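Local structure of vibralactone Cyclase (Boreostereum vibrans, 6KD0) at residues Tyr69-Val80 with Lys147-Trp155. The protein probably catalyses the cyclization that closes the fused bicyclic beta-lactone of vibralactone, using an alpha/beta-hydrolase fold. Numbering follows the deposited sequence.
Sequences YYIPVEGTNMHV and KDVYAGLKW
Trp155 brings the edge of its six-membered ring up to the face of Tyr69, with CH2 above the centre of the phenol ring. The centroids lie 4.7 Å apart and the planes meet at 57°, edge-to-face. With CG anti to the backbone N (chi1 -180°), the indole reaches out from the helix across the hairpin. There Ile71 CG2 sits over its five-membered ring, 3.5 Å from that centroid, a CH-pi contact. Val80 CG1 adds a looser touch at CZ3. Were Trp155 cut back to an alanine, the Tyr69 face and Ile71 CG2 would probably lose their aromatic partner, and a gap would open between helix and hairpin.

Aliphatic packing continues toward the turn. The branched Ile71 can touch the indole with CG2 and still reach Gly152 CA with CD1, while the small Ala151 lets Val73 come close, CG1 to CB at 3.8 Å. Met78, extended until its bend at chi3, lays CE 3.8 Å from Gly152 CA; a CB on this glycine would come too close to that methyl, so the missing side chain suits the place.

The polar part lies beside the type II turn from Val73 to Thr76. One water accepts from Glu74 N and donates to Asp148 OD1 at 2.7 Å, bridging turn and helix. Arg135 forms a salt bridge with the same OD1 and also bonds Glu74 O, which probably keeps Asp148 ionised although it is buried. The edge hairpin of this alpha/beta-hydrolase sheet is thus held to helix 144-158 by shape and dispersion at the Trp155 end, and by water and countercharge at the turn.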
loop_
_atom_site.group_PDB
_atom_site.type_symbol
_atom_site.label_atom_id
_atom_site.label_comp_id
_atom_site.label_asym_id
_atom_site.label_seq_id
_atom_site.Cartn_x
_atom_site.Cartn_y
_atom_site.Cartn_z
ATOM N N TYR A 69 -0.097 13.568 -15.446
ATOM C CA TYR A 69 0.379 12.971 -16.673
ATOM C C TYR A 69 -0.602 11.899 -17.117
ATOM O O TYR A 69 -1.389 11.369 -16.325
ATOM C CB TYR A 69 1.762 12.344 -16.494
ATOM C CG TYR A 69 2.863 13.316 -16.186
ATOM C CD1 TYR A 69 3.142 13.673 -14.881
ATOM C CD2 TYR A 69 3.628 13.867 -17.201
ATOM C CE1 TYR A 69 4.169 14.544 -14.582
ATOM C CE2 TYR A 69 4.656 14.756 -16.923
ATOM C CZ TYR A 69 4.917 15.094 -15.608
ATOM O OH TYR A 69 5.928 15.964 -15.293
ATOM N N TYR A 70 -0.480 11.543 -18.388
ATOM C CA TYR A 70 -1.252 10.482 -19.018
ATOM C C TYR A 70 -0.241 9.620 -19.764
ATOM O O TYR A 70 0.333 10.081 -20.753
ATOM C CB TYR A 70 -2.272 11.102 -19.962
ATOM C CG TYR A 70 -3.539 10.341 -20.162
ATOM C CD1 TYR A 70 -4.283 9.886 -19.081
ATOM C CD2 TYR A 70 -4.030 10.127 -21.447
ATOM C CE1 TYR A 70 -5.466 9.194 -19.279
ATOM C CE2 TYR A 70 -5.211 9.452 -21.660
ATOM C CZ TYR A 70 -5.923 8.978 -20.576
ATOM O OH TYR A 70 -7.096 8.295 -20.792
ATOM N N ILE A 71 0.032 8.409 -19.274
ATOM C CA ILE A 71 1.146 7.610 -19.803
ATOM C C ILE A 71 0.639 6.347 -20.494
ATOM O O ILE A 71 -0.422 5.834 -20.130
ATOM C CB ILE A 71 2.170 7.271 -18.703
ATOM C CG1 ILE A 71 1.616 6.231 -17.721
ATOM C CG2 ILE A 71 2.611 8.534 -17.968
ATOM C CD1 ILE A 71 2.670 5.664 -16.793
ATOM N N PRO A 72 1.339 5.808 -21.496
ATOM C CA PRO A 72 0.823 4.610 -22.168
ATOM C C PRO A 72 1.048 3.371 -21.314
ATOM O O PRO A 72 2.100 3.213 -20.686
ATOM C CB PRO A 72 1.644 4.552 -23.460
ATOM C CG PRO A 72 2.942 5.163 -23.085
ATOM C CD PRO A 72 2.613 6.252 -22.085
ATOM N N VAL A 73 0.030 2.506 -21.266
ATOM C CA VAL A 73 0.151 1.157 -20.716
ATOM C C VAL A 73 -0.478 0.211 -21.736
ATOM O O VAL A 73 -0.998 0.658 -22.770
ATOM C CB VAL A 73 -0.523 1.024 -19.339
ATOM C CG1 VAL A 73 0.123 1.971 -18.340
ATOM C CG2 VAL A 73 -2.012 1.303 -19.451
ATOM N N GLU A 74 -0.458 -1.088 -21.445
ATOM C CA GLU A 74 -0.870 -2.084 -22.423
ATOM C C GLU A 74 -2.318 -1.827 -22.806
ATOM O O GLU A 74 -3.239 -2.074 -22.024
ATOM C CB GLU A 74 -0.682 -3.504 -21.892
ATOM C CG GLU A 74 -0.638 -4.548 -23.022
ATOM C CD GLU A 74 -0.575 -5.994 -22.530
ATOM O OE1 GLU A 74 -0.156 -6.222 -21.369
ATOM O OE2 GLU A 74 -0.944 -6.909 -23.312
ATOM N N GLY A 75 -2.510 -1.268 -23.987
ATOM C CA GLY A 75 -3.840 -1.135 -24.523
ATOM C C GLY A 75 -4.603 0.084 -24.072
ATOM O O GLY A 75 -5.786 0.194 -24.410
ATOM N N THR A 76 -3.981 1.016 -23.354
ATOM C CA THR A 76 -4.709 2.224 -22.948
ATOM C C THR A 76 -3.694 3.215 -22.383
ATOM O O THR A 76 -2.486 2.985 -22.460
ATOM C CB THR A 76 -5.843 1.879 -21.971
ATOM O OG1 THR A 76 -6.759 2.975 -21.879
ATOM C CG2 THR A 76 -5.327 1.532 -20.584
ATOM N N ASN A 77 -4.176 4.334 -21.845
ATOM C CA ASN A 77 -3.341 5.288 -21.122
ATOM C C ASN A 77 -3.776 5.291 -19.665
ATOM O O ASN A 77 -4.921 4.969 -19.351
ATOM C CB ASN A 77 -3.466 6.720 -21.667
ATOM C CG ASN A 77 -2.780 6.932 -23.004
ATOM O OD1 ASN A 77 -1.719 6.375 -23.278
ATOM N ND2 ASN A 77 -3.374 7.790 -23.830
ATOM N N MET A 78 -2.859 5.685 -18.780
ATOM C CA MET A 78 -3.065 5.664 -17.341
ATOM C C MET A 78 -2.751 7.047 -16.796
ATOM O O MET A 78 -1.736 7.641 -17.170
ATOM C CB MET A 78 -2.164 4.611 -16.657
ATOM C CG MET A 78 -2.212 4.677 -15.149
ATOM S SD MET A 78 -1.379 3.323 -14.276
ATOM C CE MET A 78 0.330 3.627 -14.747
ATOM N N HIS A 79 -3.629 7.565 -15.942
ATOM C CA HIS A 79 -3.368 8.821 -15.252
ATOM C C HIS A 79 -2.341 8.629 -14.139
ATOM O O HIS A 79 -2.416 7.668 -13.363
ATOM C CB HIS A 79 -4.667 9.384 -14.677
ATOM C CG HIS A 79 -4.460 10.532 -13.737
ATOM N ND1 HIS A 79 -4.984 10.553 -12.463
ATOM C CD2 HIS A 79 -3.772 11.689 -13.882
ATOM C CE1 HIS A 79 -4.642 11.686 -11.870
ATOM N NE2 HIS A 79 -3.896 12.388 -12.706
ATOM N N VAL A 80 -1.394 9.560 -14.058
ATOM C CA VAL A 80 -0.346 9.582 -13.052
ATOM C C VAL A 80 -0.331 10.982 -12.455
ATOM O O VAL A 80 -0.398 11.969 -13.192
ATOM C CB VAL A 80 1.028 9.253 -13.686
ATOM C CG1 VAL A 80 2.134 9.495 -12.704
ATOM C CG2 VAL A 80 1.060 7.820 -14.211
ATOM N N LYS A 147 0.490 -5.011 -13.854
ATOM C CA LYS A 147 1.251 -4.541 -15.002
ATOM C C LYS A 147 1.171 -3.022 -15.139
ATOM O O LYS A 147 2.169 -2.387 -15.483
ATOM C CB LYS A 147 0.780 -5.244 -16.274
ATOM C CG LYS A 147 1.245 -6.708 -16.359
ATOM C CD LYS A 147 0.927 -7.307 -17.737
ATOM C CE LYS A 147 1.299 -8.786 -17.811
ATOM N NZ LYS A 147 2.710 -9.031 -17.373
ATOM N N ASP A 148 0.000 -2.418 -14.863
ATOM C CA ASP A 148 -0.099 -0.954 -14.864
ATOM C C ASP A 148 0.801 -0.340 -13.800
ATOM O O ASP A 148 1.481 0.660 -14.053
ATOM C CB ASP A 148 -1.536 -0.492 -14.619
ATOM C CG ASP A 148 -2.467 -0.751 -15.812
ATOM O OD1 ASP A 148 -2.012 -1.208 -16.886
ATOM O OD2 ASP A 148 -3.678 -0.484 -15.652
ATOM N N VAL A 149 0.792 -0.909 -12.596
ATOM C CA VAL A 149 1.654 -0.399 -11.529
ATOM C C VAL A 149 3.111 -0.458 -11.965
ATOM O O VAL A 149 3.895 0.484 -11.744
ATOM C CB VAL A 149 1.406 -1.195 -10.235
ATOM C CG1 VAL A 149 2.469 -0.876 -9.178
ATOM C CG2 VAL A 149 -0.017 -0.898 -9.689
ATOM N N TYR A 150 3.487 -1.541 -12.641
ATOM C CA TYR A 150 4.872 -1.690 -13.072
ATOM C C TYR A 150 5.217 -0.707 -14.180
ATOM O O TYR A 150 6.305 -0.124 -14.187
ATOM C CB TYR A 150 5.116 -3.120 -13.540
ATOM C CG TYR A 150 6.580 -3.458 -13.660
ATOM C CD1 TYR A 150 7.385 -3.529 -12.528
ATOM C CD2 TYR A 150 7.148 -3.737 -14.888
ATOM C CE1 TYR A 150 8.719 -3.855 -12.634
ATOM C CE2 TYR A 150 8.491 -4.063 -14.996
ATOM C CZ TYR A 150 9.260 -4.117 -13.876
ATOM O OH TYR A 150 10.590 -4.460 -13.990
ATOM N N ALA A 151 4.323 -0.545 -15.157
ATOM C CA ALA A 151 4.562 0.442 -16.208
ATOM C C ALA A 151 4.741 1.843 -15.619
ATOM O O ALA A 151 5.607 2.612 -16.058
ATOM C CB ALA A 151 3.414 0.416 -17.208
ATOM N N GLY A 152 3.930 2.180 -14.618
ATOM C CA GLY A 152 4.069 3.460 -13.954
ATOM C C GLY A 152 5.392 3.591 -13.237
ATOM O O GLY A 152 5.988 4.673 -13.213
ATOM N N LEU A 153 5.870 2.487 -12.639
ATOM C CA LEU A 153 7.153 2.502 -11.936
ATOM C C LEU A 153 8.290 2.743 -12.921
ATOM O O LEU A 153 9.207 3.530 -12.649
ATOM C CB LEU A 153 7.355 1.181 -11.189
ATOM C CG LEU A 153 8.593 1.060 -10.289
ATOM C CD1 LEU A 153 8.507 2.060 -9.138
ATOM C CD2 LEU A 153 8.782 -0.366 -9.752
ATOM N N LYS A 154 8.201 2.106 -14.095
ATOM C CA LYS A 154 9.205 2.320 -15.128
ATOM C C LYS A 154 9.167 3.753 -15.628
ATOM O O LYS A 154 10.220 4.387 -15.803
ATOM C CB LYS A 154 8.995 1.347 -16.290
ATOM C CG LYS A 154 9.401 -0.090 -16.004
ATOM C CD LYS A 154 9.194 -0.969 -17.249
ATOM C CE LYS A 154 10.227 -0.655 -18.323
ATOM N NZ LYS A 154 10.009 -1.445 -19.579
ATOM N N TRP A 155 7.964 4.279 -15.851
ATOM C CA TRP A 155 7.827 5.650 -16.323
ATOM C C TRP A 155 8.432 6.623 -15.321
ATOM O O TRP A 155 9.185 7.526 -15.699
ATOM C CB TRP A 155 6.353 5.981 -16.569
ATOM C CG TRP A 155 6.168 7.373 -17.064
ATOM C CD1 TRP A 155 6.175 7.785 -18.365
ATOM C CD2 TRP A 155 5.992 8.556 -16.268
ATOM N NE1 TRP A 155 6.005 9.147 -18.432
ATOM C CE2 TRP A 155 5.890 9.645 -17.158
ATOM C CE3 TRP A 155 5.911 8.799 -14.894
ATOM C CZ2 TRP A 155 5.702 10.954 -16.716
ATOM C CZ3 TRP A 155 5.725 10.110 -14.456
ATOM C CH2 TRP A 155 5.624 11.163 -15.361
HETATM O O HOH W 1 -0.390 -2.443 -18.645
#